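Local coordinates for apoptosis regulator Bcl-2 homolog (Fowlpox virus, PDB 5TZP), which inhibits apoptosis of the host cell by sequestering and inactivating several proapoptotic Bcl-2 proteins, among them BAK1 and BAX, at residues I27-T32 against V48-C53. Residues are numbered along the deposited sequence; the frame is centred on the assembly and turned at random.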
loop_
_atom_site.group_PDB
_atom_site.type_symbol
_atom_site.label_atom_id
_atom_site.label_comp_id
_atom_site.label_asym_id
_atom_site.label_seq_id
_atom_site.Cartn_x
_atom_site.Cartn_y
_atom_site.Cartn_z
ATOM N N ILE A 27 6.273 3.246 -4.485
ATOM C CA ILE A 27 6.673 1.931 -4.983
ATOM C C ILE A 27 7.924 2.075 -5.848
ATOM O O ILE A 27 8.863 1.261 -5.767
ATOM C CB ILE A 27 5.512 1.263 -5.720
ATOM C CG1 ILE A 27 4.446 0.888 -4.691
ATOM C CG2 ILE A 27 5.989 0.002 -6.437
ATOM C CD1 ILE A 27 3.174 0.298 -5.250
ATOM N N ILE A 28 8.027 3.140 -6.649
ATOM C CA ILE A 28 9.261 3.404 -7.410
ATOM C C ILE A 28 10.454 3.587 -6.466
ATOM O O ILE A 28 11.527 3.023 -6.716
ATOM C CB ILE A 28 9.025 4.603 -8.328
ATOM C CG1 ILE A 28 8.047 4.218 -9.456
ATOM C CG2 ILE A 28 10.390 5.041 -8.910
ATOM C CD1 ILE A 28 7.540 5.419 -10.161
ATOM N N GLU A 29 10.295 4.374 -5.415
ATOM C CA GLU A 29 11.391 4.565 -4.473
ATOM C C GLU A 29 11.826 3.235 -3.843
ATOM O O GLU A 29 13.026 2.926 -3.722
ATOM C CB GLU A 29 11.056 5.617 -3.419
ATOM C CG GLU A 29 12.201 5.727 -2.360
ATOM C CD GLU A 29 12.196 6.932 -1.525
ATOM O OE1 GLU A 29 13.047 6.960 -0.613
ATOM O OE2 GLU A 29 11.487 7.932 -1.788
ATOM N N TYR A 30 10.862 2.442 -3.415
ATOM C CA TYR A 30 11.154 1.168 -2.766
ATOM C C TYR A 30 11.949 0.278 -3.703
ATOM O O TYR A 30 12.903 -0.393 -3.289
ATOM C CB TYR A 30 9.847 0.525 -2.337
ATOM C CG TYR A 30 10.103 -0.756 -1.619
ATOM C CD1 TYR A 30 10.454 -0.776 -0.246
ATOM C CD2 TYR A 30 10.048 -1.979 -2.255
ATOM C CE1 TYR A 30 10.787 -1.999 0.356
ATOM C CE2 TYR A 30 10.338 -3.136 -1.652
ATOM C CZ TYR A 30 10.749 -3.186 -0.381
ATOM O OH TYR A 30 11.069 -4.442 0.143
ATOM N N ASN A 31 11.575 0.247 -4.991
ATOM C CA ASN A 31 12.223 -0.635 -5.955
ATOM C C ASN A 31 13.573 -0.150 -6.368
ATOM O O ASN A 31 14.516 -0.964 -6.657
ATOM C CB ASN A 31 11.367 -0.807 -7.173
ATOM C CG ASN A 31 10.449 -1.956 -6.981
ATOM O OD1 ASN A 31 10.808 -3.139 -7.199
ATOM N ND2 ASN A 31 9.301 -1.657 -6.513
ATOM N N THR A 32 13.749 1.149 -6.505
ATOM C CA THR A 32 14.954 1.697 -7.115
ATOM C C THR A 32 15.966 2.286 -6.144
ATOM O O THR A 32 17.085 2.617 -6.581
ATOM C CB THR A 32 14.605 2.794 -8.139
ATOM O OG1 THR A 32 13.988 3.933 -7.512
ATOM C CG2 THR A 32 13.723 2.209 -9.226
ATOM N N VAL A 48 5.830 10.313 5.964
ATOM C CA VAL A 48 5.114 9.471 6.932
ATOM C C VAL A 48 4.788 8.099 6.337
ATOM O O VAL A 48 4.994 7.062 6.990
ATOM C CB VAL A 48 3.837 10.175 7.453
ATOM C CG1 VAL A 48 3.060 9.216 8.368
ATOM C CG2 VAL A 48 4.152 11.441 8.216
ATOM N N LEU A 49 4.246 8.085 5.123
ATOM C CA LEU A 49 3.957 6.839 4.417
ATOM C C LEU A 49 5.204 5.968 4.339
ATOM O O LEU A 49 5.160 4.752 4.626
ATOM C CB LEU A 49 3.386 7.169 3.034
ATOM C CG LEU A 49 3.080 5.915 2.169
ATOM C CD1 LEU A 49 1.993 5.046 2.725
ATOM C CD2 LEU A 49 2.734 6.338 0.756
ATOM N N LYS A 50 6.305 6.538 3.884
ATOM C CA LYS A 50 7.535 5.786 3.692
ATOM C C LYS A 50 7.986 5.167 4.992
ATOM O O LYS A 50 8.369 3.987 5.077
ATOM C CB LYS A 50 8.580 6.759 3.105
ATOM C CG LYS A 50 9.941 6.227 3.080
ATOM C CD LYS A 50 10.924 7.244 2.290
ATOM C CE LYS A 50 12.370 7.110 2.660
ATOM N NZ LYS A 50 13.130 8.118 1.874
ATOM N N ALA A 51 8.007 5.934 6.071
ATOM C CA ALA A 51 8.449 5.422 7.393
ATOM C C ALA A 51 7.520 4.317 7.908
ATOM O O ALA A 51 7.972 3.292 8.443
ATOM C CB ALA A 51 8.528 6.543 8.407
ATOM N N ALA A 52 6.215 4.481 7.683
ATOM C CA ALA A 52 5.227 3.517 8.187
ATOM C C ALA A 52 5.353 2.224 7.363
ATOM O O ALA A 52 5.338 1.125 7.945
ATOM C CB ALA A 52 3.814 4.092 8.065
ATOM N N CYS A 53 5.539 2.315 6.048
ATOM C CA CYS A 53 5.710 1.103 5.247
ATOM C C CYS A 53 6.982 0.402 5.629
ATOM O O CYS A 53 7.025 -0.848 5.679
ATOM C CB CYS A 53 5.692 1.482 3.774
ATOM S SG CYS A 53 4.064 1.961 3.149
#
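Glu-29 and Lys-50 make the whole of this contact, a single salt bridge thrown between two helices whose backbones stay well apart. Start at Ile-27, which turns its side chain to the interior and gives its carbonyl oxygen to two donors of Asn-31: the backbone N, and the side-chain ND2 at 3.0 Å on a nearly straight bond (169°). The two donors come to Ile-27 O from opposite faces of the carbonyl plane. One residue on, Ile-28 O likewise accepts from Thr-32, through its backbone N and through OG1, the latter 2.7 Å away.

Glu-29, next along the helix, reaches outward. Its CG stands anti to the backbone N (chi1 176°) and the rest of the chain is extended, which carries the carboxylate away from its own helix toward 48-53. Lys-50 answers with an equally stretched chain, crossing that of Glu-29 at about a right angle, and its NZ donates to Glu-29 OE1 at 2.7 Å. The ammonium arrives on the syn side of OE1, 26° out of the carboxylate plane, and the lysine CE lies 3.3 Å from the same Glu-29 OE1. The other oxygen, OE2, is hydrogen-bonded to the hydroxyl of Tyr-46 and to the backbone N of Arg-36, so both carboxylate oxygens are engaged and the group's rotation is probably fixed. These partners tie the end of helix 14-32 to the linker after it and to helix 43-68.

Within the helical Bcl-2 fold the bridge lies at the surface, joining the last turns of helix 14-32 to helix 43-68. Ala-52 touches an aromatic side chain of the bound BH3 peptide, Tyr-26 of helix 14-32 packs on Leu-49, Lys-50 and Cys-53, and Ile-27 rests on helices 88-105 and 115-136.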